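Local structure of trichothecene 15-O-acetyltransferase TRI3 (Fusarium sporotrichioides, 3FOT) at residues A[303-309]-A[390-394]; A[313-317]-A[509-514]; A[330-334]-A[364-368]; A[382-387]-A[513-517]; A[488-492]-A[506-510]. The protein transfers an acetyl group to the 15-hydroxyl of trichothecene intermediates during the biosynthesis of Fusarium mycotoxins such as T-2 toxin. One frame throughout, in Å; residues are numbered along the deposited sequence. Where two conformers were deposited one is given.

Interactions 1, 2 and 4 tie helices 306-321, 379-401 and 500-516 together in pairs. Interaction 5 then lays helix 500-516 on the sheet that contains strand 486-494, and interaction 3 adds the ribbon of strands 333-340 and 358-365 on the outside. Interaction 2 is central: its centre is about 8 Å from those of interactions 4 and 5, with Phe513 and Met514 shared with the former and Ser509 and Ile510 with the latter. Interactions 3 and 5 are the most separated, their centres about 22 Å apart. Val315, on helix 306-321, touches Phe333 and Ile365 of interaction 3. All five lie away from His414, which binds 15-deacetylcalonectrin, and form structural packing.

Interaction 1 (A[303-309]-A[390-394]); sequences GFTISHL and CRNIK
Cys390 turns its thiol toward the first turn of helix 306-321, where SG lies 3.6 Å from Leu309 CA and also touches Leu309 CD1. Its backbone oxygen meets the Phe304 ring at the edge, in the ring plane, 3.5 Å from CE1. One residue on, the chain of Arg391 leaves the helix on the far side but runs extended from CG to NE and brings NH1 to 3.8 Å from Phe304 CZ. Guanidinium and ring planes are 86° apart, so the two groups do not stack. Ile393 slides past the His308 side chain in the opposite direction: its CG2 is 3.8 Å from His308 CD2, and its CD1 reaches the carbonyl oxygen of His308. Lys394 makes the hydrogen bond across the segments. With CG set anti to the backbone N (chi1 176°) its methylenes run straight across the Phe304 ring, and CD sits 3.4 Å from the ring centroid in a CH-pi contact over the face. A bend at the last torsion (chi4 55°) then drops NZ onto Gly303 O, a 2.8 Å hydrogen bond received from above the carbonyl plane. Lys394 CB also lies over the rim of one face of the His308 ring, whose opposite face carries Thr305 OG1. That imidazole is held by the capping box with Thr305, in which Thr305 N donates to His308 ND1 at 3.0 Å and His308 N to Thr305 OG1. Helix 286-299 backs the contact through Phe304 and Leu309, while strand 358-365, one of the two strands of the neighbouring ribbon, lies against Ile393.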
# COMPACT_ATOMS: atom_id res chain seq x y z
N GLY A 303 6.02 -1.08 23.11
CA GLY A 303 5.31 -2.09 22.37
C GLY A 303 3.94 -1.61 21.91
O GLY A 303 3.32 -2.23 21.05
N PHE A 304 3.46 -0.51 22.48
CA PHE A 304 2.21 0.12 21.99
C PHE A 304 2.46 1.27 21.02
O PHE A 304 3.45 2.02 21.15
CB PHE A 304 1.37 0.61 23.15
CG PHE A 304 0.72 -0.49 23.92
CD1 PHE A 304 -0.48 -1.04 23.48
CD2 PHE A 304 1.31 -0.99 25.07
CE1 PHE A 304 -1.11 -2.06 24.20
CE2 PHE A 304 0.70 -2.00 25.79
CZ PHE A 304 -0.51 -2.53 25.35
N THR A 305 1.57 1.43 20.05
CA THR A 305 1.79 2.42 19.01
C THR A 305 0.51 3.16 18.69
O THR A 305 -0.60 2.74 19.04
CB THR A 305 2.24 1.77 17.69
OG1 THR A 305 1.15 0.99 17.19
CG2 THR A 305 3.50 0.86 17.88
N ILE A 306 0.68 4.26 17.97
CA ILE A 306 -0.46 4.98 17.43
C ILE A 306 -1.30 4.10 16.50
O ILE A 306 -2.50 4.33 16.36
CB ILE A 306 0.02 6.29 16.74
CG1 ILE A 306 -1.14 7.19 16.36
CG2 ILE A 306 0.96 6.01 15.56
CD1 ILE A 306 -0.71 8.65 16.04
N SER A 307 -0.70 3.08 15.87
CA SER A 307 -1.49 2.14 15.05
C SER A 307 -2.49 1.32 15.91
O SER A 307 -3.64 1.08 15.50
CB SER A 307 -0.56 1.18 14.32
OG SER A 307 0.04 1.82 13.23
N HIS A 308 -2.04 0.89 17.09
CA HIS A 308 -2.95 0.23 18.05
C HIS A 308 -4.07 1.18 18.42
O HIS A 308 -5.24 0.80 18.42
CB HIS A 308 -2.21 -0.18 19.33
CG HIS A 308 -1.15 -1.21 19.11
ND1 HIS A 308 0.10 -1.12 19.67
CD2 HIS A 308 -1.17 -2.37 18.41
CE1 HIS A 308 0.81 -2.18 19.33
NE2 HIS A 308 0.07 -2.95 18.56
N LEU A 309 -3.71 2.41 18.75
CA LEU A 309 -4.69 3.41 19.18
C LEU A 309 -5.70 3.68 18.08
O LEU A 309 -6.89 3.84 18.34
CB LEU A 309 -4.00 4.71 19.60
CG LEU A 309 -5.04 5.73 20.09
CD1 LEU A 309 -5.67 5.26 21.42
CD2 LEU A 309 -4.45 7.13 20.24
N CYS A 390 -6.83 -1.15 23.12
CA CYS A 390 -5.40 -1.27 22.73
C CYS A 390 -4.74 -2.52 23.30
O CYS A 390 -3.97 -3.18 22.62
CB CYS A 390 -4.58 -0.07 23.16
SG CYS A 390 -4.93 1.44 22.23
N ARG A 391 -5.01 -2.83 24.57
CA ARG A 391 -4.41 -4.02 25.19
C ARG A 391 -4.92 -5.31 24.55
O ARG A 391 -4.13 -6.23 24.33
CB ARG A 391 -4.63 -4.02 26.70
CG ARG A 391 -4.01 -2.82 27.41
CD ARG A 391 -3.97 -2.97 28.95
NE ARG A 391 -3.47 -1.74 29.60
CZ ARG A 391 -2.19 -1.38 29.63
NH1 ARG A 391 -1.25 -2.13 29.06
NH2 ARG A 391 -1.83 -0.25 30.23
N ASN A 392 -6.22 -5.36 24.23
CA ASN A 392 -6.86 -6.45 23.46
C ASN A 392 -6.22 -6.58 22.07
O ASN A 392 -5.89 -7.68 21.61
CB ASN A 392 -8.36 -6.20 23.27
CG ASN A 392 -9.23 -6.65 24.46
OD1 ASN A 392 -9.75 -7.76 24.46
ND2 ASN A 392 -9.41 -5.79 25.45
N ILE A 393 -6.06 -5.45 21.38
CA ILE A 393 -5.44 -5.43 20.06
C ILE A 393 -4.00 -5.96 20.09
O ILE A 393 -3.64 -6.84 19.30
CB ILE A 393 -5.49 -4.00 19.44
CG1 ILE A 393 -6.94 -3.62 19.18
CG2 ILE A 393 -4.66 -3.90 18.10
CD1 ILE A 393 -7.18 -2.10 19.24
N LYS A 394 -3.18 -5.43 20.99
CA LYS A 394 -1.79 -5.84 21.05
C LYS A 394 -1.67 -7.32 21.40
O LYS A 394 -0.87 -8.03 20.79
CB LYS A 394 -1.01 -4.98 22.04
CG LYS A 394 0.45 -5.40 22.23
CD LYS A 394 1.16 -4.43 23.14
CE LYS A 394 2.64 -4.77 23.27
NZ LYS A 394 3.32 -4.86 21.93

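Interaction 2 (A[313-317]-A[509-514]); sequences AIVLA and SIVEFM
The Phe513 ring has the CB of Leu316 over one face, 4.0 Å from the centroid and displaced toward the rim, a CH-pi contact. The same ring stacks with His375, and helix 379-401 meets part of its edge. Its CE2 corner reaches the backbone of helix 306-321, 3.6 Å from Leu316 C. Beside the ring, Ala313 CB lies among side chains of the second helix, touching Met514 CG at 3.6 Å, with Phe513 CB and Ile510 CG2 slightly farther off and the carbonyl oxygen of Ile510 also in contact. One turn on, Ala317 CB lies against Ile510 CG1 at 3.8 Å. Ile510 and Ile314 run side by side in the same direction, CD1 of the former 4.0 Å from CG1 of the latter. The polar element is a single water that receives a hydrogen bond from Ser509 OG at 2.6 Å and donates one to Ala317 O at 2.8 Å. Ser509 holds OG anti to its backbone N (chi1 -178°), which brings it to the Ala317 side; the same hydroxyl is also bonded to His375 NE2. The segment axes approach to 8.3 Å with their directions 121° apart. Such close alpha-alpha packing through alanines joins two helices of the C-terminal half of this BAHD-superfamily fold, where helix 500-516 is the last helix of the chain.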
# COMPACT_ATOMS: atom_id res chain seq x y z
N ALA A 313 -9.72 3.24 18.21
CA ALA A 313 -10.63 4.34 17.92
C ALA A 313 -11.65 3.94 16.83
O ALA A 313 -12.84 4.32 16.88
CB ALA A 313 -9.82 5.58 17.52
N ILE A 314 -11.17 3.15 15.87
CA ILE A 314 -12.03 2.57 14.83
C ILE A 314 -13.18 1.77 15.45
O ILE A 314 -14.35 1.92 15.06
CB ILE A 314 -11.19 1.72 13.84
CG1 ILE A 314 -10.40 2.70 12.95
CG2 ILE A 314 -12.07 0.76 13.03
CD1 ILE A 314 -9.25 2.04 12.14
N VAL A 315 -12.82 0.93 16.42
CA VAL A 315 -13.79 0.08 17.13
C VAL A 315 -14.74 0.91 17.98
O VAL A 315 -15.97 0.75 17.87
CB VAL A 315 -13.07 -1.03 17.91
CG1 VAL A 315 -14.03 -1.78 18.83
CG2 VAL A 315 -12.49 -2.02 16.89
N LEU A 316 -14.21 1.87 18.75
CA LEU A 316 -15.10 2.75 19.54
C LEU A 316 -16.04 3.56 18.65
O LEU A 316 -17.22 3.74 18.98
CB LEU A 316 -14.30 3.69 20.47
CG LEU A 316 -14.04 3.16 21.91
CD1 LEU A 316 -13.35 1.81 21.93
CD2 LEU A 316 -13.23 4.16 22.73
N ALA A 317 -15.53 4.04 17.51
CA ALA A 317 -16.36 4.80 16.57
C ALA A 317 -17.45 3.89 15.97
O ALA A 317 -18.59 4.31 15.76
CB ALA A 317 -15.49 5.41 15.44
N SER A 509 -15.22 10.87 13.81
CA SER A 509 -15.43 10.16 15.07
C SER A 509 -14.16 9.46 15.54
O SER A 509 -13.78 9.52 16.72
CB SER A 509 -16.58 9.14 14.92
OG SER A 509 -16.82 8.48 16.18
N ILE A 510 -13.51 8.76 14.60
CA ILE A 510 -12.26 8.08 14.89
C ILE A 510 -11.24 9.10 15.36
O ILE A 510 -10.60 8.89 16.38
CB ILE A 510 -11.69 7.39 13.63
CG1 ILE A 510 -12.61 6.26 13.16
CG2 ILE A 510 -10.27 6.90 13.89
CD1 ILE A 510 -12.36 5.90 11.68
N VAL A 511 -11.11 10.19 14.62
CA VAL A 511 -10.13 11.25 14.97
C VAL A 511 -10.40 11.83 16.36
O VAL A 511 -9.47 12.02 17.16
CB VAL A 511 -10.10 12.37 13.89
CG1 VAL A 511 -9.26 13.56 14.36
CG2 VAL A 511 -9.52 11.83 12.57
N GLU A 512 -11.67 12.12 16.64
CA GLU A 512 -12.06 12.63 17.95
C GLU A 512 -11.64 11.70 19.09
O GLU A 512 -11.13 12.16 20.12
CB GLU A 512 -13.56 12.93 17.99
CG GLU A 512 -13.97 13.74 19.21
CD GLU A 512 -15.45 14.11 19.24
OE1 GLU A 512 -16.16 13.85 18.23
OE2 GLU A 512 -15.89 14.65 20.28
N PHE A 513 -11.86 10.39 18.94
CA PHE A 513 -11.41 9.46 19.99
C PHE A 513 -9.89 9.42 20.15
O PHE A 513 -9.39 9.38 21.26
CB PHE A 513 -11.93 8.04 19.76
CG PHE A 513 -13.39 7.84 20.10
CD1 PHE A 513 -13.88 8.15 21.38
CD2 PHE A 513 -14.26 7.29 19.14
CE1 PHE A 513 -15.23 7.93 21.71
CE2 PHE A 513 -15.62 7.08 19.47
CZ PHE A 513 -16.10 7.40 20.75
N MET A 514 -9.16 9.42 19.03
CA MET A 514 -7.70 9.51 19.10
C MET A 514 -7.25 10.74 19.89
O MET A 514 -6.35 10.67 20.76
CB MET A 514 -7.11 9.50 17.69
CG MET A 514 -7.25 8.12 17.03
SD MET A 514 -6.69 8.17 15.33
CE MET A 514 -4.90 8.29 15.55
O HOH W 1 -18.95 7.08 15.63

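Interaction 3 (A[330-334]-A[364-368]); sequences DEVFI and RIENL
Phe333 and Ile365 form an antiparallel hydrogen-bonded pair, with both backbone bonds made: Phe333 N to Ile365 O at 2.9 Å and Ile365 N to Phe333 O at 2.8 Å. Phe333 O also accepts a CA-H...O contact from Arg364 CA, 3.2 Å away. Ile334 and Arg364 follow as the non-hydrogen-bonded pair. Apolar packing on one face of the ribbon sets Phe333 beside Ile365, CD2 to CD1 4.0 Å, both side chains pointing the same way, and Leu368 joins them by resting CD2 on Phe333 CB and CD1 near Phe333 N. Charge is dealt with on the other face. The Arg364 chain bends at its third torsion (chi3 39°), which brings the guanidinium over Val332 and toward Glu366, with Val332 CG1 lying 3.8 Å from its plane. NH2 then makes a salt bridge with Glu366 OE1 at 3.1 Å, in the guanidinium plane but from above the carboxylate plane. Waters complete the join where the strands diverge: one donates to Glu331 O at 2.8 Å and accepts from Asn367 N at 3.1 Å, and a second links Glu331 O with Leu368 N. Val315 of helix 306-321 covers the Phe333 and Ile365 face. The ribbon is thus two-sided: a hydrophobic face turned to the helices, and an outer one where Arg364 is probably neutralised by Glu366 with Val332 as its apolar cover.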
# COMPACT_ATOMS: atom_id res chain seq x y z
N ASP A 330 -22.82 -11.28 23.24
CA ASP A 330 -21.53 -11.96 23.19
C ASP A 330 -20.76 -11.73 21.90
O ASP A 330 -19.88 -12.50 21.55
CB ASP A 330 -21.72 -13.46 23.42
CG ASP A 330 -22.40 -13.76 24.74
OD1 ASP A 330 -22.38 -12.89 25.63
OD2 ASP A 330 -22.95 -14.87 24.87
N GLU A 331 -21.09 -10.64 21.19
CA GLU A 331 -20.38 -10.30 19.96
C GLU A 331 -18.89 -10.10 20.22
O GLU A 331 -18.49 -9.58 21.25
CB GLU A 331 -20.93 -9.03 19.35
CG GLU A 331 -22.28 -9.21 18.73
CD GLU A 331 -22.27 -9.66 17.29
OE1 GLU A 331 -21.20 -9.80 16.67
OE2 GLU A 331 -23.39 -9.87 16.76
N VAL A 332 -18.09 -10.53 19.25
CA VAL A 332 -16.66 -10.29 19.32
C VAL A 332 -16.29 -9.52 18.07
O VAL A 332 -16.66 -9.91 16.97
CB VAL A 332 -15.88 -11.62 19.33
CG1 VAL A 332 -14.40 -11.38 19.65
CG2 VAL A 332 -16.48 -12.58 20.35
N PHE A 333 -15.57 -8.42 18.25
CA PHE A 333 -14.99 -7.73 17.10
C PHE A 333 -13.81 -8.56 16.64
O PHE A 333 -12.86 -8.77 17.39
CB PHE A 333 -14.56 -6.30 17.44
CG PHE A 333 -13.96 -5.59 16.28
CD1 PHE A 333 -14.77 -4.94 15.35
CD2 PHE A 333 -12.58 -5.60 16.09
CE1 PHE A 333 -14.20 -4.30 14.22
CE2 PHE A 333 -12.02 -4.96 14.97
CZ PHE A 333 -12.84 -4.31 14.06
N ILE A 334 -13.93 -9.08 15.42
CA ILE A 334 -12.90 -9.92 14.82
C ILE A 334 -12.56 -9.30 13.47
O ILE A 334 -13.44 -9.00 12.65
CB ILE A 334 -13.39 -11.38 14.62
CG1 ILE A 334 -13.76 -12.02 15.96
CG2 ILE A 334 -12.33 -12.23 13.90
CD1 ILE A 334 -14.46 -13.35 15.84
N ARG A 364 -8.86 -9.44 17.75
CA ARG A 364 -10.05 -9.84 18.48
C ARG A 364 -10.26 -8.96 19.68
O ARG A 364 -9.33 -8.76 20.48
CB ARG A 364 -9.93 -11.29 18.95
CG ARG A 364 -9.91 -12.32 17.86
CD ARG A 364 -9.73 -13.72 18.46
NE ARG A 364 -10.49 -13.87 19.71
CZ ARG A 364 -11.72 -14.37 19.80
NH1 ARG A 364 -12.38 -14.79 18.72
NH2 ARG A 364 -12.30 -14.45 20.99
N ILE A 365 -11.46 -8.40 19.81
CA ILE A 365 -11.80 -7.62 21.00
C ILE A 365 -13.15 -8.15 21.50
O ILE A 365 -14.15 -8.07 20.79
CB ILE A 365 -11.89 -6.09 20.72
CG1 ILE A 365 -10.57 -5.55 20.12
CG2 ILE A 365 -12.31 -5.34 22.02
CD1 ILE A 365 -10.71 -4.23 19.39
N GLU A 366 -13.15 -8.73 22.70
CA GLU A 366 -14.37 -9.20 23.34
C GLU A 366 -14.85 -8.14 24.32
O GLU A 366 -14.17 -7.13 24.54
CB GLU A 366 -14.13 -10.52 24.10
CG GLU A 366 -13.44 -11.64 23.33
CD GLU A 366 -13.07 -12.79 24.25
OE1 GLU A 366 -12.08 -13.49 23.96
OE2 GLU A 366 -13.76 -12.99 25.28
N ASN A 367 -16.02 -8.39 24.91
CA ASN A 367 -16.67 -7.50 25.88
C ASN A 367 -16.81 -6.08 25.37
O ASN A 367 -16.37 -5.08 25.98
CB ASN A 367 -16.06 -7.57 27.28
CG ASN A 367 -17.04 -7.12 28.37
OD1 ASN A 367 -18.18 -6.74 28.08
ND2 ASN A 367 -16.59 -7.16 29.61
N LEU A 368 -17.47 -5.99 24.23
CA LEU A 368 -17.66 -4.71 23.56
C LEU A 368 -18.49 -3.73 24.40
O LEU A 368 -18.25 -2.52 24.36
CB LEU A 368 -18.25 -4.91 22.16
CG LEU A 368 -17.37 -5.73 21.21
CD1 LEU A 368 -18.05 -5.93 19.84
CD2 LEU A 368 -16.02 -5.05 21.02
O HOH W 2 -17.56 -10.77 23.64
O HOH W 3 -19.55 -8.06 23.33

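Interaction 4 (A[382-387]-A[513-517]); sequences QVRALE and FMLAF
Gln382 and Phe513 meet edge-on: the amide oxygen OE1 lies near the ring plane, 3.4 Å from CD1, and amide and ring planes stand 87° apart. An oxygen at this edge faces the ring hydrogens, which is probably mildly favourable. OE1 also touches Ala516 CB at 3.6 Å, while NE2 of the same amide is bonded to Asp377 O, which fixes how the group is turned. The second ring, Phe517, is likewise approached at its edge, by the carbonyl oxygen of Val383, 3.7 Å from CE1, and by Glu387 CG, 3.6 Å from the same atom. With its CG roughly anti to the backbone N (chi1 -154°), this ring swings across to helix 379-401. Apolar contacts fill the middle: Leu386 slides past Phe517 in the opposite direction, CB 3.7 Å from CE1, and its CD2 touches Phe513 CB. Two methyls also press on backbone oxygens, Leu386 CD1 on Phe513 O at 3.3 Å and Val383 CG2 on Ala516 O at 3.7 Å. Polar groups outside close over this end: Lys379 NZ bonds Ala516 O, and Arg299 both bonds Phe517 O and makes a cation-pi contact with the Phe517 ring. The arrangement packs the end of helix 500-516 and the Phe517 that follows against helix 379-401, with Leu386 set against both phenylalanines, in the C-terminal half of this acyltransferase fold.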
# COMPACT_ATOMS: atom_id res chain seq x y z
N GLN A 382 -13.42 7.45 28.35
CA GLN A 382 -12.97 7.25 26.97
C GLN A 382 -11.54 6.73 26.93
O GLN A 382 -11.25 5.80 26.19
CB GLN A 382 -13.08 8.55 26.18
CG GLN A 382 -14.52 9.08 26.09
CD GLN A 382 -14.58 10.25 25.14
OE1 GLN A 382 -13.97 10.20 24.07
NE2 GLN A 382 -15.31 11.32 25.52
N VAL A 383 -10.65 7.32 27.73
CA VAL A 383 -9.26 6.88 27.83
C VAL A 383 -9.19 5.42 28.27
O VAL A 383 -8.44 4.64 27.69
CB VAL A 383 -8.47 7.80 28.83
CG1 VAL A 383 -7.11 7.21 29.26
CG2 VAL A 383 -8.27 9.18 28.22
N ARG A 384 -10.01 5.06 29.26
CA ARG A 384 -9.98 3.70 29.81
C ARG A 384 -10.45 2.70 28.76
O ARG A 384 -9.87 1.62 28.62
CB ARG A 384 -10.79 3.60 31.11
CG ARG A 384 -10.11 4.30 32.31
CD ARG A 384 -10.82 4.05 33.67
NE ARG A 384 -10.14 4.77 34.76
CZ ARG A 384 -9.07 4.32 35.42
NH1 ARG A 384 -8.53 3.15 35.12
NH2 ARG A 384 -8.52 5.06 36.38
N ALA A 385 -11.50 3.08 28.02
CA ALA A 385 -12.05 2.26 26.95
C ALA A 385 -10.99 2.08 25.84
O ALA A 385 -10.74 0.96 25.37
CB ALA A 385 -13.33 2.89 26.39
N LEU A 386 -10.36 3.18 25.43
CA LEU A 386 -9.30 3.10 24.42
C LEU A 386 -8.14 2.23 24.90
O LEU A 386 -7.63 1.42 24.12
CB LEU A 386 -8.81 4.50 24.03
CG LEU A 386 -9.81 5.29 23.21
CD1 LEU A 386 -9.49 6.78 23.35
CD2 LEU A 386 -9.77 4.85 21.71
N GLU A 387 -7.72 2.41 26.15
CA GLU A 387 -6.64 1.60 26.73
C GLU A 387 -6.99 0.11 26.71
O GLU A 387 -6.17 -0.73 26.33
CB GLU A 387 -6.30 2.06 28.15
CG GLU A 387 -5.56 3.39 28.19
CD GLU A 387 -4.98 3.72 29.54
OE1 GLU A 387 -4.69 4.91 29.79
OE2 GLU A 387 -4.76 2.80 30.35
N PHE A 513 -11.86 10.39 18.94
CA PHE A 513 -11.41 9.46 19.99
C PHE A 513 -9.89 9.42 20.15
O PHE A 513 -9.39 9.38 21.26
CB PHE A 513 -11.93 8.04 19.76
CG PHE A 513 -13.39 7.84 20.10
CD1 PHE A 513 -13.88 8.15 21.38
CD2 PHE A 513 -14.26 7.29 19.14
CE1 PHE A 513 -15.23 7.93 21.71
CE2 PHE A 513 -15.62 7.08 19.47
CZ PHE A 513 -16.10 7.40 20.75
N MET A 514 -9.16 9.42 19.03
CA MET A 514 -7.70 9.51 19.10
C MET A 514 -7.25 10.74 19.89
O MET A 514 -6.35 10.67 20.76
CB MET A 514 -7.11 9.50 17.69
CG MET A 514 -7.25 8.12 17.03
SD MET A 514 -6.69 8.17 15.33
CE MET A 514 -4.90 8.29 15.55
N LEU A 515 -7.87 11.88 19.59
CA LEU A 515 -7.50 13.13 20.22
C LEU A 515 -7.83 13.11 21.70
O LEU A 515 -7.11 13.69 22.52
CB LEU A 515 -8.16 14.32 19.50
CG LEU A 515 -7.56 14.61 18.12
CD1 LEU A 515 -8.47 15.61 17.39
CD2 LEU A 515 -6.10 15.12 18.23
N ALA A 516 -8.89 12.39 22.03
CA ALA A 516 -9.32 12.26 23.42
C ALA A 516 -8.30 11.52 24.28
O ALA A 516 -8.33 11.62 25.50
CB ALA A 516 -10.72 11.57 23.49
N PHE A 517 -7.39 10.79 23.65
CA PHE A 517 -6.40 10.01 24.38
C PHE A 517 -5.26 10.90 24.87
O PHE A 517 -4.45 10.45 25.70
CB PHE A 517 -5.82 8.94 23.46
CG PHE A 517 -5.29 7.75 24.16
CD1 PHE A 517 -6.16 6.91 24.87
CD2 PHE A 517 -3.94 7.39 24.04
CE1 PHE A 517 -5.68 5.75 25.49
CE2 PHE A 517 -3.45 6.23 24.64
CZ PHE A 517 -4.33 5.40 25.38

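Interaction 5 (A[488-492]-A[506-510]); sequences TLNII and YLQSI
Leu489 and Ile491 project from strand 486-494 onto helix 500-516, a beta-alpha unit in which the helix that follows a strand folds back over one face of its sheet. The segment axes run 9.8 Å apart with their directions at 150°, close to antiparallel. Leu507 is the residue of the helix that fits between the two strand side chains: its CD1 rests 3.8 Å from Leu489 CB, and its CB lies 3.7 Å from Ile491 CD1. Leu507 places its CG anti to the backbone N (chi1 -178°), which carries CD1 down to the strand, and it slides past Ile491 in the opposite direction. Toward the next turn Leu489 CD2 meets Ile510 CG2 at 3.7 Å, the two chains crossing at a slant. Ile491 CD1 is the busiest methyl: it also meets Ile510 CD1 at 4.2 Å and Tyr506 CD2 at 4.0 Å, the latter at the edge of the phenol ring. In a second layer, Ile510 CG1 lies over one face of the Tyr506 ring, so the ring is bounded on two sides. Farther out, the strand itself is held by its neighbours. Leu489 and Ile491 form backbone bonds with His282 and Val280 of strand 277-283, and Asn490 with Arg479 of strand 477-483, and the side chains of Leu489 and Ile491 point to the helix side of the sheet. Tyr506 also reaches helix 306-321: its ring lies on Ala317, and Tyr506 OH makes a weak hydrogen bond with Ile314 O.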
# COMPACT_ATOMS: atom_id res chain seq x y z
N THR A 488 -1.57 10.94 8.96
CA THR A 488 -2.72 11.09 8.11
C THR A 488 -3.59 9.83 8.17
O THR A 488 -3.05 8.73 8.05
CB THR A 488 -2.26 11.28 6.66
OG1 THR A 488 -1.57 12.55 6.57
CG2 THR A 488 -3.45 11.26 5.72
N LEU A 489 -4.89 10.01 8.37
CA LEU A 489 -5.83 8.89 8.24
C LEU A 489 -6.56 9.09 6.95
O LEU A 489 -7.07 10.17 6.65
CB LEU A 489 -6.83 8.82 9.40
CG LEU A 489 -6.33 8.26 10.73
CD1 LEU A 489 -5.64 9.37 11.46
CD2 LEU A 489 -7.52 7.75 11.57
N ASN A 490 -6.63 8.01 6.17
CA ASN A 490 -7.36 7.97 4.90
C ASN A 490 -8.40 6.85 4.98
O ASN A 490 -8.06 5.76 5.44
CB ASN A 490 -6.36 7.68 3.78
CG ASN A 490 -6.87 8.03 2.39
OD1 ASN A 490 -8.07 8.20 2.15
ND2 ASN A 490 -5.93 8.14 1.44
N ILE A 491 -9.62 7.11 4.56
CA ILE A 491 -10.58 6.04 4.41
C ILE A 491 -10.90 5.93 2.94
O ILE A 491 -11.35 6.89 2.30
CB ILE A 491 -11.87 6.24 5.20
CG1 ILE A 491 -11.59 6.46 6.69
CG2 ILE A 491 -12.80 5.01 5.00
CD1 ILE A 491 -12.87 6.54 7.57
N ILE A 492 -10.64 4.75 2.39
CA ILE A 492 -11.01 4.49 1.01
C ILE A 492 -12.27 3.63 1.03
O ILE A 492 -12.41 2.74 1.88
CB ILE A 492 -9.89 3.79 0.22
CG1 ILE A 492 -8.58 4.57 0.33
CG2 ILE A 492 -10.24 3.69 -1.24
CD1 ILE A 492 -7.61 3.91 1.22
N TYR A 506 -17.83 9.25 10.10
CA TYR A 506 -17.12 8.15 10.74
C TYR A 506 -15.64 8.51 10.95
O TYR A 506 -15.10 8.33 12.04
CB TYR A 506 -17.26 6.86 9.92
CG TYR A 506 -16.70 5.63 10.62
CD1 TYR A 506 -17.29 5.13 11.78
CD2 TYR A 506 -15.58 4.96 10.11
CE1 TYR A 506 -16.78 4.00 12.43
CE2 TYR A 506 -15.06 3.84 10.75
CZ TYR A 506 -15.66 3.37 11.92
OH TYR A 506 -15.17 2.28 12.58
N LEU A 507 -14.97 9.04 9.92
CA LEU A 507 -13.56 9.44 10.07
C LEU A 507 -13.37 10.45 11.21
O LEU A 507 -12.45 10.34 12.03
CB LEU A 507 -13.05 10.04 8.74
CG LEU A 507 -11.56 10.46 8.75
CD1 LEU A 507 -10.61 9.34 9.26
CD2 LEU A 507 -11.18 10.93 7.33
N GLN A 508 -14.26 11.44 11.26
CA GLN A 508 -14.17 12.47 12.31
C GLN A 508 -14.35 11.87 13.71
O GLN A 508 -13.72 12.31 14.69
CB GLN A 508 -15.20 13.58 12.06
CG GLN A 508 -14.83 14.49 10.85
CD GLN A 508 -13.35 14.95 10.91
OE1 GLN A 508 -12.53 14.57 10.06
NE2 GLN A 508 -13.02 15.74 11.94
N SER A 509 -15.22 10.87 13.81
CA SER A 509 -15.43 10.16 15.07
C SER A 509 -14.16 9.46 15.54
O SER A 509 -13.78 9.52 16.72
CB SER A 509 -16.58 9.14 14.92
OG SER A 509 -16.82 8.48 16.18
N ILE A 510 -13.51 8.76 14.60
CA ILE A 510 -12.26 8.08 14.89
C ILE A 510 -11.24 9.10 15.36
O ILE A 510 -10.60 8.89 16.38
CB ILE A 510 -11.69 7.39 13.63
CG1 ILE A 510 -12.61 6.26 13.16
CG2 ILE A 510 -10.27 6.90 13.89
CD1 ILE A 510 -12.36 5.90 11.68